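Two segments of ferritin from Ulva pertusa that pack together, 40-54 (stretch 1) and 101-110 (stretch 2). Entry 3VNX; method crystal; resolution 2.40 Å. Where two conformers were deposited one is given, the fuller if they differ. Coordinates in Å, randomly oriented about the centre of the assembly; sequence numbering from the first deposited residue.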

# COMPACT_ATOMS: atom_id res chain seq x y z
N CYS A 40 18.97 21.85 53.83
CA CYS A 40 18.54 21.63 52.46
C CYS A 40 17.33 20.70 52.40
O CYS A 40 16.32 21.04 51.79
CB CYS A 40 19.68 21.06 51.62
SG CYS A 40 21.06 22.23 51.42
N GLU A 41 17.45 19.53 53.03
CA GLU A 41 16.33 18.59 53.12
C GLU A 41 15.06 19.27 53.59
O GLU A 41 13.98 19.06 53.03
CB GLU A 41 16.67 17.47 54.09
CG GLU A 41 15.52 16.53 54.41
CD GLU A 41 15.95 15.47 55.41
OE1 GLU A 41 16.87 15.78 56.21
OE2 GLU A 41 15.39 14.35 55.40
N ALA A 42 15.20 20.10 54.62
CA ALA A 42 14.05 20.83 55.17
C ALA A 42 13.53 21.93 54.24
O ALA A 42 12.32 22.15 54.14
CB ALA A 42 14.39 21.40 56.57
N ALA A 43 14.43 22.63 53.55
CA ALA A 43 14.01 23.65 52.60
C ALA A 43 13.22 23.06 51.43
O ALA A 43 12.29 23.69 50.91
CB ALA A 43 15.21 24.43 52.08
N ILE A 44 13.58 21.86 51.01
CA ILE A 44 12.85 21.18 49.94
C ILE A 44 11.45 20.83 50.40
O ILE A 44 10.47 21.00 49.66
CB ILE A 44 13.57 19.91 49.46
CG1 ILE A 44 14.77 20.29 48.59
CG2 ILE A 44 12.60 19.00 48.71
CD1 ILE A 44 14.40 20.98 47.29
N ASN A 45 11.33 20.34 51.63
CA ASN A 45 10.01 20.06 52.17
C ASN A 45 9.16 21.32 52.21
O ASN A 45 7.97 21.30 51.88
CB ASN A 45 10.12 19.40 53.54
CG ASN A 45 10.43 17.93 53.44
OD1 ASN A 45 10.04 17.28 52.47
ND2 ASN A 45 11.15 17.40 54.42
N GLU A 46 9.79 22.41 52.59
CA GLU A 46 9.12 23.69 52.63
C GLU A 46 8.58 24.03 51.23
O GLU A 46 7.40 24.35 51.06
CB GLU A 46 10.06 24.77 53.17
CG GLU A 46 9.48 26.16 53.16
OE1 GLU A 46 8.05 25.38 54.88
OE2 GLU A 46 7.55 27.31 53.93
N GLN A 47 9.44 23.93 50.22
CA GLN A 47 9.08 24.28 48.86
C GLN A 47 8.06 23.28 48.29
O GLN A 47 7.14 23.64 47.56
CB GLN A 47 10.35 24.39 47.99
CG GLN A 47 10.11 24.88 46.56
CD GLN A 47 9.43 26.22 46.49
OE1 GLN A 47 9.68 27.11 47.31
NE2 GLN A 47 8.57 26.40 45.49
N ILE A 48 8.18 22.01 48.67
CA ILE A 48 7.10 21.08 48.37
C ILE A 48 5.77 21.65 48.86
O ILE A 48 4.79 21.72 48.10
CB ILE A 48 7.34 19.69 48.97
CG1 ILE A 48 8.39 18.95 48.15
CG2 ILE A 48 6.05 18.89 48.98
CD1 ILE A 48 9.15 17.90 48.92
N ASN A 49 5.73 22.06 50.12
CA ASN A 49 4.48 22.56 50.69
C ASN A 49 3.98 23.81 49.98
O ASN A 49 2.77 24.03 49.88
CB ASN A 49 4.63 22.84 52.20
CG ASN A 49 3.36 23.42 52.82
OD1 ASN A 49 3.33 24.58 53.25
ND2 ASN A 49 2.29 22.62 52.87
N ILE A 50 4.91 24.62 49.48
CA ILE A 50 4.54 25.85 48.78
C ILE A 50 3.87 25.55 47.43
O ILE A 50 2.88 26.20 47.05
CB ILE A 50 5.78 26.76 48.61
CG1 ILE A 50 6.32 27.15 49.99
CG2 ILE A 50 5.44 27.99 47.77
CD1 ILE A 50 7.40 28.19 49.96
N GLU A 51 4.41 24.57 46.71
CA GLU A 51 3.85 24.18 45.41
C GLU A 51 2.52 23.52 45.67
O GLU A 51 1.51 23.81 45.00
CB GLU A 51 4.78 23.21 44.66
CG GLU A 51 6.20 23.71 44.39
CD GLU A 51 6.30 24.78 43.28
OE1 GLU A 51 7.40 25.36 43.13
OE2 GLU A 51 5.31 25.05 42.56
N TYR A 52 2.53 22.62 46.64
CA TYR A 52 1.29 21.92 47.00
C TYR A 52 0.19 22.91 47.40
O TYR A 52 -0.96 22.73 46.98
CB TYR A 52 1.53 20.86 48.07
CG TYR A 52 1.04 19.48 47.68
CD1 TYR A 52 -0.28 19.29 47.26
CD2 TYR A 52 1.88 18.37 47.72
CE1 TYR A 52 -0.74 18.02 46.88
CE2 TYR A 52 1.43 17.09 47.36
CZ TYR A 52 0.11 16.93 46.94
OH TYR A 52 -0.38 15.68 46.57
N THR A 53 0.51 23.95 48.16
CA THR A 53 -0.48 24.96 48.53
C THR A 53 -1.00 25.70 47.31
O THR A 53 -2.21 25.87 47.13
CB THR A 53 0.09 26.02 49.53
OG1 THR A 53 0.35 25.40 50.79
CG2 THR A 53 -0.91 27.15 49.74
N ILE A 54 -0.07 26.15 46.46
CA ILE A 54 -0.44 26.90 45.25
C ILE A 54 -1.30 26.06 44.29
O ILE A 54 -2.21 26.56 43.63
CB ILE A 54 0.80 27.43 44.54
CG1 ILE A 54 1.47 28.51 45.41
CG2 ILE A 54 0.45 27.98 43.17
CD1 ILE A 54 2.79 28.97 44.85
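Stretch 2 101-110: GGRVELKPLA

Stretch 2 is an extended, irregular segment that runs lengthwise along one side of a helix and is held there mainly by polar side chains of the helix reaching its backbone, with a small apolar cluster and a single salt bridge completing the contact. Residues 40-54 form an unbroken run of helix, whereas residues 101-110 form neither regular helix nor strand. Gly101 is the first residue to leave the preceding helix; its positive phi (96°) belongs to a Schellman motif, and a side chain at these backbone angles would be jammed against the preceding carbonyl. From Gly102 to Ala110 every phi is negative and every psi lies between 120° and 172°, so the chain is stretched out.

The two segments advance in the same direction. Their nearest CA atoms pair Glu41 with Gly102 at 5.7 Å, Asn45 with Glu105 at 5.8 Å, Asn49 with Lys107 at 6.2 Å and Thr53 with Leu109 at 6.0 Å. Each step of four residues on the helix, about one turn, is matched by two or three residues of the extended chain, and the nearly constant spacing shows that the two segments stay together over the length of the contact. Together they bury 652 Å², both sides summed.

At the start, Glu41 points toward stretch 2, and its OE2 accepts a hydrogen bond from Arg103 N at 2.8 Å. The close approach of Glu41 OE2 to Gly102 CA, 3.6 Å, goes with this bond; an ideal CB on Gly102 would lie a tight 3.5 Å from Glu41 CG. One turn on, the amide of Asn45 grips the backbone on both sides of Val104: Asn45 ND2 donates to Arg103 O at 3.1 Å, while Asn45 OD1 accepts from Glu105 N at 2.9 Å. Both bonds are nearly straight, and Val104 itself turns its CA-to-CB bond away from the helix. A water adds a bridge here, donating to Asn45 O and Glu105 O.

Lys107 points toward the helix; its chi1 is m and the rest of the side chain is extended, with chi2 to chi4 all t, and its NZ lies 2.9 Å from Glu46 OE1 in a salt bridge. A second water accepts from Lys107 NZ and donates to Ala42 O. Asn49 continues the polar row: its ND2 donates to Pro108 O at 3.3 Å, and a water links the same ND2 to Lys107 N.

The apolar part lies toward the later end. Leu106 starts out away from the helix, but the end of its side chain comes nearer, placing CD2 at 3.9 Å from Ile48 CG2 and 4.1 Å from Tyr52 CD2. Leu109 CD1 approaches Tyr52 CD1 at 4.1 Å, and both leucines meet this ring obliquely. Leu109 CD2 also lies 3.8 Å from Thr53 OG1, and a final water joins that hydroxyl to Ala110 N.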

# COMPACT_ATOMS: atom_id res chain seq x y z
N GLY A 101 18.33 10.86 49.30
CA GLY A 101 18.35 10.22 50.60
C GLY A 101 17.56 10.99 51.65
O GLY A 101 17.38 10.51 52.77
N GLY A 102 17.10 12.18 51.32
CA GLY A 102 16.26 12.94 52.23
C GLY A 102 14.89 12.31 52.41
O GLY A 102 14.52 11.42 51.66
N ARG A 103 14.14 12.77 53.40
CA ARG A 103 12.79 12.25 53.60
C ARG A 103 11.71 13.32 53.43
O ARG A 103 11.83 14.43 53.96
CB ARG A 103 12.67 11.51 54.93
CG ARG A 103 13.78 10.49 55.09
CD ARG A 103 13.43 9.30 55.97
NE ARG A 103 14.52 8.31 55.90
CZ ARG A 103 15.07 7.71 56.95
NH1 ARG A 103 14.63 7.98 58.17
NH2 ARG A 103 16.06 6.83 56.78
N VAL A 104 10.68 12.98 52.68
CA VAL A 104 9.59 13.90 52.42
C VAL A 104 8.74 14.12 53.68
O VAL A 104 8.30 13.16 54.33
CB VAL A 104 8.69 13.39 51.27
CG1 VAL A 104 7.32 14.11 51.25
CG2 VAL A 104 9.42 13.50 49.92
N GLU A 105 8.53 15.37 54.05
CA GLU A 105 7.52 15.66 55.05
C GLU A 105 6.42 16.51 54.43
O GLU A 105 6.67 17.60 53.94
CB GLU A 105 8.11 16.42 56.23
CG GLU A 105 7.05 16.76 57.26
CD GLU A 105 7.53 17.71 58.33
OE1 GLU A 105 7.03 17.60 59.47
OE2 GLU A 105 8.39 18.57 58.02
N LEU A 106 5.20 15.99 54.45
CA LEU A 106 4.07 16.72 53.91
C LEU A 106 3.40 17.49 55.03
O LEU A 106 3.12 16.94 56.10
CB LEU A 106 3.07 15.78 53.22
CG LEU A 106 3.44 15.30 51.82
CD1 LEU A 106 2.35 14.42 51.24
CD2 LEU A 106 3.72 16.50 50.91
N LYS A 107 3.12 18.75 54.77
CA LYS A 107 2.63 19.66 55.79
C LYS A 107 1.15 19.97 55.59
O LYS A 107 0.55 19.55 54.60
CB LYS A 107 3.47 20.93 55.76
CG LYS A 107 4.95 20.66 56.01
CD LYS A 107 5.77 21.94 55.94
CE LYS A 107 7.08 21.81 56.70
NZ LYS A 107 7.94 23.03 56.52
N PRO A 108 0.53 20.65 56.55
CA PRO A 108 -0.89 20.97 56.39
C PRO A 108 -1.14 21.94 55.23
O PRO A 108 -0.29 22.77 54.90
CB PRO A 108 -1.26 21.65 57.72
CG PRO A 108 -0.27 21.11 58.69
CD PRO A 108 1.02 20.94 57.91
N LEU A 109 -2.31 21.83 54.62
CA LEU A 109 -2.73 22.79 53.62
C LEU A 109 -3.88 23.60 54.18
O LEU A 109 -4.91 23.02 54.57
CB LEU A 109 -3.16 22.09 52.34
CG LEU A 109 -2.15 21.20 51.61
CD1 LEU A 109 -2.60 20.99 50.18
CD2 LEU A 109 -0.75 21.81 51.64
N ALA A 110 -3.70 24.92 54.25
CA ALA A 110 -4.77 25.81 54.67
C ALA A 110 -5.89 25.88 53.62
O ALA A 110 -5.63 25.74 52.41
CB ALA A 110 -4.22 27.20 54.95
O HOH W 1 10.76 21.92 56.39
O HOH W 2 5.71 19.58 52.38
O HOH W 3 3.28 19.99 52.05
O HOH W 4 1.16 25.38 55.52
O HOH W 5 -1.43 26.08 52.88